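PDB 7KFF: tRNA (guanine-N(1)-)-methyltransferase from Corynebacterium diphtheriae, which probably catalyses the transfer of a methyl group from S-adenosyl-L-methionine to N1 of a guanine in tRNA, as a knotted SPOUT-family enzyme. Local coordinates for residues K135-P141 against T183-V189; L86-A90 against A180-Y184; L233-P237 against Q269-T274. All blocks are in the same frame, centred on the assembly; numbering follows the deposited sequence.

Contact 1 (K135-P141 against T183-V189); sequences KPLLLVP and TYRVREV. With SAH (S-adenosyl-L-homocysteine), chain C.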
loop_
_atom_site.group_PDB
_atom_site.type_symbol
_atom_site.label_atom_id
_atom_site.label_comp_id
_atom_site.label_asym_id
_atom_site.label_seq_id
_atom_site.Cartn_x
_atom_site.Cartn_y
_atom_site.Cartn_z
ATOM N N LYS A 135 -0.693 -17.370 20.697
ATOM C CA LYS A 135 0.494 -17.074 19.922
ATOM C C LYS A 135 0.419 -15.648 19.388
ATOM O O LYS A 135 -0.661 -15.158 19.073
ATOM C CB LYS A 135 0.589 -18.027 18.738
ATOM C CG LYS A 135 0.807 -19.484 19.110
ATOM C CD LYS A 135 0.858 -20.371 17.878
ATOM C CE LYS A 135 1.143 -21.814 18.259
ATOM N NZ LYS A 135 1.051 -22.725 17.086
ATOM N N PRO A 136 1.552 -14.975 19.249
ATOM C CA PRO A 136 1.554 -13.670 18.580
ATOM C C PRO A 136 1.241 -13.829 17.105
ATOM O O PRO A 136 1.350 -14.912 16.533
ATOM C CB PRO A 136 2.983 -13.157 18.785
ATOM C CG PRO A 136 3.779 -14.373 19.096
ATOM C CD PRO A 136 2.893 -15.376 19.711
ATOM N N LEU A 137 0.866 -12.723 16.482
ATOM C CA LEU A 137 0.570 -12.691 15.058
ATOM C C LEU A 137 1.834 -12.318 14.294
ATOM O O LEU A 137 2.485 -11.323 14.628
ATOM C CB LEU A 137 -0.512 -11.650 14.767
ATOM C CG LEU A 137 -0.946 -11.475 13.311
ATOM C CD1 LEU A 137 -1.597 -12.738 12.775
ATOM C CD2 LEU A 137 -1.901 -10.299 13.180
ATOM N N LEU A 138 2.181 -13.115 13.278
ATOM C CA LEU A 138 3.262 -12.820 12.348
ATOM C C LEU A 138 2.672 -12.455 10.998
ATOM O O LEU A 138 1.977 -13.274 10.376
ATOM C CB LEU A 138 4.200 -14.013 12.199
ATOM C CG LEU A 138 5.317 -13.854 11.176
ATOM C CD1 LEU A 138 6.277 -12.747 11.591
ATOM C CD2 LEU A 138 6.073 -15.146 10.949
ATOM N N LEU A 139 2.934 -11.224 10.565
ATOM C CA LEU A 139 2.532 -10.757 9.242
ATOM C C LEU A 139 3.740 -10.775 8.311
ATOM O O LEU A 139 4.802 -10.242 8.644
ATOM C CB LEU A 139 1.922 -9.365 9.300
ATOM C CG LEU A 139 0.628 -9.311 10.105
ATOM C CD1 LEU A 139 0.069 -7.910 10.088
ATOM C CD2 LEU A 139 -0.415 -10.296 9.615
ATOM N N VAL A 140 3.569 -11.417 7.164
ATOM C CA VAL A 140 4.614 -11.580 6.165
ATOM C C VAL A 140 4.130 -10.930 4.881
ATOM O O VAL A 140 3.351 -11.525 4.127
ATOM C CB VAL A 140 4.946 -13.067 5.927
ATOM C CG1 VAL A 140 6.095 -13.167 4.933
ATOM C CG2 VAL A 140 5.261 -13.796 7.237
ATOM N N PRO A 141 4.552 -9.701 4.597
ATOM C CA PRO A 141 4.140 -9.064 3.345
ATOM C C PRO A 141 4.664 -9.844 2.149
ATOM O O PRO A 141 5.832 -10.235 2.090
ATOM C CB PRO A 141 4.760 -7.670 3.444
ATOM C CG PRO A 141 4.901 -7.419 4.911
ATOM C CD PRO A 141 5.243 -8.758 5.509
ATOM N N THR A 183 5.203 -21.159 16.423
ATOM C CA THR A 183 5.346 -20.085 17.395
ATOM C C THR A 183 4.333 -18.974 17.221
ATOM O O THR A 183 3.994 -18.294 18.193
ATOM C CB THR A 183 6.754 -19.482 17.265
ATOM O OG1 THR A 183 7.717 -20.527 17.462
ATOM C CG2 THR A 183 6.993 -18.381 18.275
ATOM N N TYR A 184 3.873 -18.764 16.001
ATOM C CA TYR A 184 3.030 -17.637 15.654
ATOM C C TYR A 184 1.771 -18.124 14.947
ATOM O O TYR A 184 1.767 -19.173 14.306
ATOM C CB TYR A 184 3.746 -16.746 14.638
ATOM C CG TYR A 184 4.989 -16.018 15.111
ATOM C CD1 TYR A 184 4.896 -14.734 15.605
ATOM C CD2 TYR A 184 6.258 -16.599 14.999
ATOM C CE1 TYR A 184 6.003 -14.040 16.003
ATOM C CE2 TYR A 184 7.384 -15.919 15.408
ATOM C CZ TYR A 184 7.234 -14.621 15.908
ATOM O OH TYR A 184 8.304 -13.871 16.314
ATOM N N ARG A 185 0.713 -17.298 15.000
ATOM C CA ARG A 185 -0.321 -17.331 13.967
ATOM C C ARG A 185 0.230 -16.574 12.767
ATOM O O ARG A 185 0.625 -15.419 12.921
ATOM C CB ARG A 185 -1.594 -16.680 14.491
ATOM C CG ARG A 185 -2.354 -17.556 15.498
ATOM C CD ARG A 185 -3.500 -16.789 16.205
ATOM N NE ARG A 185 -2.961 -15.746 17.067
ATOM C CZ ARG A 185 -3.175 -14.439 16.942
ATOM N NH1 ARG A 185 -3.974 -13.954 16.000
ATOM N NH2 ARG A 185 -2.579 -13.599 17.772
ATOM N N VAL A 186 0.318 -17.214 11.599
ATOM C CA VAL A 186 1.045 -16.664 10.459
ATOM C C VAL A 186 0.063 -16.257 9.370
ATOM O O VAL A 186 -0.815 -17.041 8.997
ATOM C CB VAL A 186 2.080 -17.662 9.910
ATOM C CG1 VAL A 186 2.835 -17.082 8.732
ATOM C CG2 VAL A 186 3.038 -18.074 11.011
ATOM N N ARG A 187 0.237 -15.046 8.841
ATOM C CA ARG A 187 -0.535 -14.560 7.708
ATOM C C ARG A 187 0.409 -13.939 6.687
ATOM O O ARG A 187 1.134 -12.989 6.992
ATOM C CB ARG A 187 -1.577 -13.539 8.173
ATOM C CG ARG A 187 -2.179 -12.728 7.061
ATOM C CD ARG A 187 -3.142 -13.511 6.097
ATOM N NE ARG A 187 -3.583 -12.563 5.082
ATOM C CZ ARG A 187 -4.596 -11.717 5.225
ATOM N NH1 ARG A 187 -4.846 -10.799 4.314
ATOM N NH2 ARG A 187 -5.371 -11.812 6.285
ATOM N N GLU A 188 0.378 -14.448 5.472
ATOM C CA GLU A 188 0.989 -13.802 4.315
ATOM C C GLU A 188 -0.015 -12.814 3.743
ATOM O O GLU A 188 -1.195 -13.141 3.604
ATOM C CB GLU A 188 1.349 -14.851 3.261
ATOM C CG GLU A 188 2.552 -15.729 3.668
ATOM C CD GLU A 188 2.766 -16.925 2.764
ATOM O OE1 GLU A 188 1.853 -17.773 2.653
ATOM O OE2 GLU A 188 3.852 -17.039 2.169
ATOM N N VAL A 189 0.436 -11.588 3.470
ATOM C CA VAL A 189 -0.495 -10.507 3.161
ATOM C C VAL A 189 0.058 -9.626 2.047
ATOM O O VAL A 189 1.193 -9.138 2.132
ATOM C CB VAL A 189 -0.833 -9.678 4.420
ATOM C CG1 VAL A 189 0.408 -9.230 5.173
ATOM C CG2 VAL A 189 -1.713 -8.485 4.078
HETATM N N SAH C . 9.551 -12.171 -7.343
HETATM C CA SAH C . 8.588 -11.720 -6.358
HETATM C CB SAH C . 9.016 -10.333 -5.933
HETATM C CG SAH C . 9.352 -10.180 -4.460
HETATM S SD SAH C . 9.308 -8.416 -4.209
HETATM C C SAH C . 7.161 -11.642 -6.871
HETATM O O SAH C . 6.859 -10.892 -7.796
HETATM O OXT SAH C . 6.274 -12.312 -6.343
HETATM C "C5'" SAH C . 10.276 -8.367 -2.707
HETATM C "C4'" SAH C . 9.457 -8.237 -1.439
HETATM O "O4'" SAH C . 8.705 -7.024 -1.433
HETATM C "C3'" SAH C . 8.428 -9.340 -1.147
HETATM O "O3'" SAH C . 9.031 -10.493 -0.683
HETATM C "C2'" SAH C . 7.532 -8.628 -0.133
HETATM O "O2'" SAH C . 8.130 -8.592 1.140
HETATM C "C1'" SAH C . 7.513 -7.222 -0.693
HETATM N N9 SAH C . 6.376 -6.988 -1.602
HETATM C C8 SAH C . 6.420 -6.785 -2.964
HETATM N N7 SAH C . 5.179 -6.529 -3.413
HETATM C C5 SAH C . 4.332 -6.588 -2.349
HETATM C C6 SAH C . 2.960 -6.419 -2.219
HETATM N N6 SAH C . 2.134 -6.155 -3.252
HETATM N N1 SAH C . 2.406 -6.539 -0.965
HETATM C C2 SAH C . 3.199 -6.801 0.126
HETATM N N3 SAH C . 4.548 -6.958 0.015
HETATM C C4 SAH C . 5.085 -6.854 -1.207
#

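Contact 2 (L86-A90 against A180-Y184); sequences LDDVA and AKKTY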
loop_
_atom_site.group_PDB
_atom_site.type_symbol
_atom_site.label_atom_id
_atom_site.label_comp_id
_atom_site.label_asym_id
_atom_site.label_seq_id
_atom_site.Cartn_x
_atom_site.Cartn_y
_atom_site.Cartn_z
ATOM N N LEU A 86 13.113 -14.825 14.240
ATOM C CA LEU A 86 11.715 -14.926 14.623
ATOM C C LEU A 86 11.549 -15.591 15.981
ATOM O O LEU A 86 10.641 -15.231 16.741
ATOM C CB LEU A 86 10.949 -15.701 13.549
ATOM C CG LEU A 86 10.728 -14.908 12.258
ATOM C CD1 LEU A 86 10.338 -15.859 11.136
ATOM C CD2 LEU A 86 9.665 -13.865 12.481
ATOM N N ASP A 87 12.393 -16.582 16.294
ATOM C CA ASP A 87 12.350 -17.221 17.604
ATOM C C ASP A 87 12.589 -16.188 18.705
ATOM O O ASP A 87 11.882 -16.153 19.716
ATOM C CB ASP A 87 13.457 -18.273 17.715
ATOM C CG ASP A 87 13.251 -19.513 16.839
ATOM O OD1 ASP A 87 12.161 -19.724 16.250
ATOM O OD2 ASP A 87 14.232 -20.301 16.720
ATOM N N ASP A 88 13.605 -15.343 18.522
ATOM C CA ASP A 88 13.999 -14.392 19.559
ATOM C C ASP A 88 12.974 -13.275 19.698
ATOM O O ASP A 88 12.633 -12.864 20.817
ATOM C CB ASP A 88 15.372 -13.812 19.217
ATOM C CG ASP A 88 16.524 -14.777 19.499
ATOM O OD1 ASP A 88 16.304 -15.884 20.047
ATOM O OD2 ASP A 88 17.685 -14.413 19.186
ATOM N N VAL A 89 12.466 -12.764 18.579
ATOM C CA VAL A 89 11.536 -11.644 18.686
ATOM C C VAL A 89 10.206 -12.076 19.293
ATOM O O VAL A 89 9.492 -11.256 19.879
ATOM C CB VAL A 89 11.361 -10.975 17.311
ATOM C CG1 VAL A 89 10.195 -10.015 17.309
ATOM C CG2 VAL A 89 12.649 -10.300 16.906
ATOM N N ALA A 90 9.852 -13.363 19.178
ATOM C CA ALA A 90 8.574 -13.805 19.728
ATOM C C ALA A 90 8.535 -13.644 21.239
ATOM O O ALA A 90 7.452 -13.511 21.827
ATOM C CB ALA A 90 8.294 -15.256 19.358
ATOM N N ALA A 180 7.443 -21.095 11.229
ATOM C CA ALA A 180 6.995 -20.056 12.144
ATOM C C ALA A 180 5.638 -20.371 12.746
ATOM O O ALA A 180 5.307 -19.841 13.809
ATOM C CB ALA A 180 6.948 -18.709 11.424
ATOM N N LYS A 181 4.845 -21.227 12.094
ATOM C CA LYS A 181 3.528 -21.578 12.611
ATOM C C LYS A 181 3.602 -22.281 13.961
ATOM O O LYS A 181 2.614 -22.287 14.700
ATOM C CB LYS A 181 2.744 -22.411 11.607
ATOM C CG LYS A 181 2.440 -21.659 10.336
ATOM C CD LYS A 181 1.811 -22.528 9.263
ATOM C CE LYS A 181 1.631 -21.708 8.000
ATOM N NZ LYS A 181 1.096 -22.535 6.883
ATOM N N LYS A 182 4.751 -22.848 14.312
ATOM C CA LYS A 182 4.884 -23.445 15.637
ATOM C C LYS A 182 4.821 -22.395 16.734
ATOM O O LYS A 182 4.429 -22.707 17.865
ATOM C CB LYS A 182 6.208 -24.207 15.742
ATOM C CG LYS A 182 6.274 -25.443 14.874
ATOM C CD LYS A 182 7.652 -26.091 14.978
ATOM C CE LYS A 182 7.709 -27.420 14.247
ATOM N NZ LYS A 182 9.088 -28.000 14.302
ATOM N N THR A 183 5.203 -21.159 16.423
ATOM C CA THR A 183 5.346 -20.085 17.395
ATOM C C THR A 183 4.333 -18.974 17.221
ATOM O O THR A 183 3.994 -18.294 18.193
ATOM C CB THR A 183 6.754 -19.482 17.265
ATOM O OG1 THR A 183 7.717 -20.527 17.462
ATOM C CG2 THR A 183 6.993 -18.381 18.275
ATOM N N TYR A 184 3.873 -18.764 16.001
ATOM C CA TYR A 184 3.030 -17.637 15.654
ATOM C C TYR A 184 1.771 -18.124 14.947
ATOM O O TYR A 184 1.767 -19.173 14.306
ATOM C CB TYR A 184 3.746 -16.746 14.638
ATOM C CG TYR A 184 4.989 -16.018 15.111
ATOM C CD1 TYR A 184 4.896 -14.734 15.605
ATOM C CD2 TYR A 184 6.258 -16.599 14.999
ATOM C CE1 TYR A 184 6.003 -14.040 16.003
ATOM C CE2 TYR A 184 7.384 -15.919 15.408
ATOM C CZ TYR A 184 7.234 -14.621 15.908
ATOM O OH TYR A 184 8.304 -13.871 16.314
HETATM O O HOH W 1 10.299 -20.097 18.361
#

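Contact 3 (L233-P237 against Q269-T274); sequences LLEGP and QSLKRT. With SAH (S-adenosyl-L-homocysteine), chain B.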
loop_
_atom_site.group_PDB
_atom_site.type_symbol
_atom_site.label_atom_id
_atom_site.label_comp_id
_atom_site.label_asym_id
_atom_site.label_seq_id
_atom_site.Cartn_x
_atom_site.Cartn_y
_atom_site.Cartn_z
ATOM N N LEU A 233 -19.444 1.451 -0.258
ATOM C CA LEU A 233 -19.292 2.503 -1.246
ATOM C C LEU A 233 -18.052 3.335 -0.945
ATOM O O LEU A 233 -17.572 3.396 0.194
ATOM C CB LEU A 233 -20.505 3.443 -1.224
ATOM C CG LEU A 233 -21.863 2.832 -1.550
ATOM C CD1 LEU A 233 -22.955 3.891 -1.413
ATOM C CD2 LEU A 233 -21.872 2.215 -2.928
ATOM N N LEU A 234 -17.556 3.995 -1.987
ATOM C CA LEU A 234 -16.488 4.974 -1.839
ATOM C C LEU A 234 -17.046 6.289 -1.304
ATOM O O LEU A 234 -18.179 6.654 -1.597
ATOM C CB LEU A 234 -15.838 5.249 -3.194
ATOM C CG LEU A 234 -15.297 4.038 -3.932
ATOM C CD1 LEU A 234 -14.702 4.491 -5.279
ATOM C CD2 LEU A 234 -14.282 3.294 -3.100
ATOM N N GLU A 235 -16.238 7.012 -0.529
ATOM C CA GLU A 235 -16.670 8.326 -0.073
ATOM C C GLU A 235 -16.655 9.324 -1.227
ATOM O O GLU A 235 -15.808 9.264 -2.120
ATOM C CB GLU A 235 -15.763 8.848 1.045
ATOM C CG GLU A 235 -16.057 8.270 2.430
ATOM C CD GLU A 235 -17.327 8.823 3.073
ATOM O OE1 GLU A 235 -18.002 8.056 3.795
ATOM O OE2 GLU A 235 -17.639 10.024 2.873
ATOM N N GLY A 236 -17.605 10.254 -1.198
ATOM C CA GLY A 236 -17.653 11.335 -2.159
ATOM C C GLY A 236 -16.714 12.476 -1.791
ATOM O O GLY A 236 -15.939 12.424 -0.819
ATOM N N PRO A 237 -16.772 13.532 -2.595
ATOM C CA PRO A 237 -15.880 14.679 -2.383
ATOM C C PRO A 237 -16.241 15.489 -1.149
ATOM O O PRO A 237 -17.380 15.479 -0.668
ATOM C CB PRO A 237 -16.068 15.522 -3.645
ATOM C CG PRO A 237 -17.434 15.149 -4.126
ATOM C CD PRO A 237 -17.604 13.697 -3.801
ATOM N N GLN A 269 -23.418 11.393 -3.946
ATOM C CA GLN A 269 -22.036 11.580 -4.368
ATOM C C GLN A 269 -21.202 10.335 -4.118
ATOM O O GLN A 269 -20.263 10.064 -4.868
ATOM C CB GLN A 269 -21.443 12.781 -3.639
ATOM C CG GLN A 269 -22.035 14.101 -4.078
ATOM C CD GLN A 269 -21.737 14.395 -5.532
ATOM O OE1 GLN A 269 -20.575 14.366 -5.950
ATOM N NE2 GLN A 269 -22.765 14.678 -6.306
ATOM N N SER A 270 -21.529 9.581 -3.070
ATOM C CA SER A 270 -20.874 8.302 -2.832
ATOM C C SER A 270 -21.258 7.279 -3.897
ATOM O O SER A 270 -20.388 6.577 -4.437
ATOM C CB SER A 270 -21.222 7.842 -1.420
ATOM O OG SER A 270 -20.778 6.543 -1.161
ATOM N N LEU A 271 -22.538 7.221 -4.261
ATOM C CA LEU A 271 -22.944 6.352 -5.362
ATOM C C LEU A 271 -22.258 6.762 -6.659
ATOM O O LEU A 271 -21.815 5.905 -7.433
ATOM C CB LEU A 271 -24.453 6.424 -5.565
ATOM C CG LEU A 271 -25.299 5.805 -4.458
ATOM C CD1 LEU A 271 -26.749 6.230 -4.572
ATOM C CD2 LEU A 271 -25.176 4.275 -4.508
ATOM N N LYS A 272 -22.164 8.073 -6.911
ATOM C CA LYS A 272 -21.581 8.562 -8.157
ATOM C C LYS A 272 -20.094 8.226 -8.226
ATOM O O LYS A 272 -19.609 7.732 -9.250
ATOM C CB LYS A 272 -21.792 10.076 -8.252
ATOM C CG LYS A 272 -21.188 10.740 -9.468
ATOM C CD LYS A 272 -21.625 12.213 -9.506
ATOM C CE LYS A 272 -21.059 12.967 -10.697
ATOM N NZ LYS A 272 -19.760 13.592 -10.366
ATOM N N ARG A 273 -19.353 8.476 -7.138
ATOM C CA ARG A 273 -17.927 8.170 -7.151
ATOM C C ARG A 273 -17.725 6.675 -7.336
ATOM O O ARG A 273 -16.842 6.250 -8.086
ATOM C CB ARG A 273 -17.252 8.655 -5.868
ATOM C CG ARG A 273 -15.740 8.353 -5.789
ATOM C CD ARG A 273 -14.928 9.104 -6.835
ATOM N NE ARG A 273 -14.796 10.517 -6.488
ATOM C CZ ARG A 273 -13.796 11.037 -5.779
ATOM N NH1 ARG A 273 -13.788 12.340 -5.516
ATOM N NH2 ARG A 273 -12.796 10.267 -5.349
ATOM N N THR A 274 -18.547 5.856 -6.671
ATOM C CA THR A 274 -18.406 4.406 -6.815
ATOM C C THR A 274 -18.725 3.969 -8.243
ATOM O O THR A 274 -18.009 3.144 -8.823
ATOM C CB THR A 274 -19.304 3.690 -5.800
ATOM O OG1 THR A 274 -19.025 4.173 -4.476
ATOM C CG2 THR A 274 -19.082 2.178 -5.857
HETATM N N SAH B . -12.912 9.975 5.201
HETATM C CA SAH B . -11.994 9.496 4.188
HETATM C CB SAH B . -10.670 9.252 4.879
HETATM C CG SAH B . -9.506 10.078 4.362
HETATM S SD SAH B . -8.078 9.219 4.994
HETATM C C SAH B . -12.425 8.203 3.516
HETATM O O SAH B . -12.561 7.167 4.163
HETATM O OXT SAH B . -12.616 8.169 2.301
HETATM C "C5'" SAH B . -6.910 10.566 4.852
HETATM C "C4'" SAH B . -6.011 10.488 3.636
HETATM O "O4'" SAH B . -5.210 9.308 3.661
HETATM C "C3'" SAH B . -6.687 10.477 2.256
HETATM O "O3'" SAH B . -7.132 11.734 1.894
HETATM C "C2'" SAH B . -5.555 9.919 1.392
HETATM O "O2'" SAH B . -4.591 10.904 1.116
HETATM C "C1'" SAH B . -4.945 8.899 2.329
HETATM N N9 SAH B . -5.515 7.551 2.152
HETATM C C8 SAH B . -6.313 6.856 3.032
HETATM N N7 SAH B . -6.556 5.629 2.535
HETATM C C5 SAH B . -5.935 5.541 1.327
HETATM C C6 SAH B . -5.849 4.532 0.377
HETATM N N6 SAH B . -6.454 3.333 0.498
HETATM N N1 SAH B . -5.113 4.770 -0.761
HETATM C C2 SAH B . -4.469 5.972 -0.936
HETATM N N3 SAH B . -4.535 6.966 -0.007
HETATM C C4 SAH B . -5.262 6.738 1.094
#

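Contact 1 (K135-P141 against T183-V189)
In the parallel sheet of this SPOUT methyltransferase, strand 137-141 runs beside strand 185-189, pairing Leu138 with Val186 and Val140 with Glu188. Leu138 N meets Arg185 O at 2.8 Å in an almost straight bond (176°), and Leu138 O takes Arg187 N at 2.9 Å. Val140 repeats the pattern with Arg187 O and Val189 N. Two residues ahead of strand 137-141, Lys135 O is gripped side-on by Arg185, with NE at 3.1 Å and NH2 at 2.8 Å. A bend at chi3 (-67°) turns the guanidinium so that this oxygen lies in its plane, while Leu137 CA sits over the rim of one face. Arg185 NH2 also forms a salt bridge with Glu159. The sheet belongs to the knotted fold of the family: strand 161-165 borders the other side of strand 137-141, and helix 174-180 covers the face bearing Leu138 and Val186. On that face Leu138 CB rests 3.6 Å from Tyr184 CD1, and the Pro136 ring crosses the tyrosine at about a right angle. At the far end the chain enters the cofactor pocket, where Pro141 O accepts a 3.0 Å hydrogen bond from O2' of S-adenosyl-L-homocysteine, and Pro141 CB comes within 3.5 Å of its N3.

Contact 2 (L86-A90 against A180-Y184)
The ring of Tyr184 reaches to helix 79-90 and meets Leu86 and Ala90, which lie one helical turn apart. Its CG stands anti to the carbonyl carbon (chi1 -67°), which directs the ring from the loop toward the helix, and the phenol OH gives a 2.7 Å hydrogen bond to Leu86 O. That oxygen lies at the edge of the ring, near its plane, and the hydroxyl approaches it in the carbonyl plane, on a lone pair. The side chain of Leu86 passes the ring obliquely, with CB 4.0 Å from Tyr184 CE2. Ala90 comes in at a slant, its CB 3.7 Å from Tyr184 CZ, and the same methyl meets Thr183 CG2 at 3.6 Å. At the base of the ring, Ala180 O accepts from both Thr183 N and Tyr184 N, holding the turn from helix 174-180 into strand 185-190. This turn and helix 79-90 meet on one face of the parallel sheet, where Leu138 packs against Leu86 and Ala180. At the rim one water stands 2.8 Å from Thr183 OG1 and makes a weak bond to Asp87 OD1, whose carboxylate also forms a salt bridge with Arg246 of the second subunit. Since Leu86 O already accepts Ala90 N within the helix (3.2 Å), the tyrosine adds a second donor to a buried carbonyl without breaking the helical bond, and its own hydroxyl is satisfied.

Contact 3 (L233-P237 against Q269-T274)
Leu234 binds helix 259-277 through both its backbone N and its backbone O, each matched by a hydroxyl from a different turn of the helix. Ser270 OG donates to Leu234 O over 2.6 Å, tilted 31° from the carbonyl plane, while Thr274 OG1 accepts Leu234 N at 2.9 Å. The serine hydroxyl is turned anti to its own nitrogen (chi1 172°), which brings it toward the loop and also close to Leu233 CB, 3.1 Å away. Around this polar centre the leucines close in. Leu233 CD1 meets Leu271 CD2 at 3.8 Å, crossing it obliquely, and the Leu233 side chain lies at about a right angle to that of Thr274. Leu234 spreads over the backbone of the next turn, its CD1 near Arg273 O. Further along, Gly236 passes close to the helix, with its CA 4.5 Å from Ser270 CA, and Pro237 lays CG against Gln269 OE1.

A second shell sets these groups. Thr274 OG1 donates in turn to Ser270 O at 2.8 Å, and the helical Thr274 N reaches the same oxygen from the opposite face of its plane. Helix 279-283 covers Leu233, Leu271 and Thr274 through Leu282. Arg273 packs its CG beside Leu234 CD1 and Glu235 O, and its bent chain carries NH2 to Ala144 O of the second subunit. On the cofactor side, Glu235 CG lies 3.4 Å from OXT of S-adenosyl-L-homocysteine, whose pocket draws on both subunits, and Glu235 N is held by Ser228 OG.

The two hydroxyls thus satisfy the N and the O of Leu234, a buried loop residue. Thr274 OG1 gives its proton to Ser270 O and is left to accept from Leu234 N, so the loop beside the cofactor is tied to the helix by bonds of defined direction.

In the fold
From the N terminus the chain first builds part of the parallel sheet and then helix 79-90, where contact 2 opens; it closes 90 residues later, on the turn after helix 174-180. Contact 1 opens in between, at strand 137-141, and closes on strand 185-190, so the loops cross, both closing around that turn and sharing Thr183 and Tyr184. Together they tie helix 79-90 and the turn to the middle of the sheet. Contact 3 follows in series, joining the 233-237 loop to helix 259-277 about 34 Å from contact 1, centre to centre. The dimer links these distant regions, because each cofactor touches the strand end of one subunit and the 233-237 loop of the other.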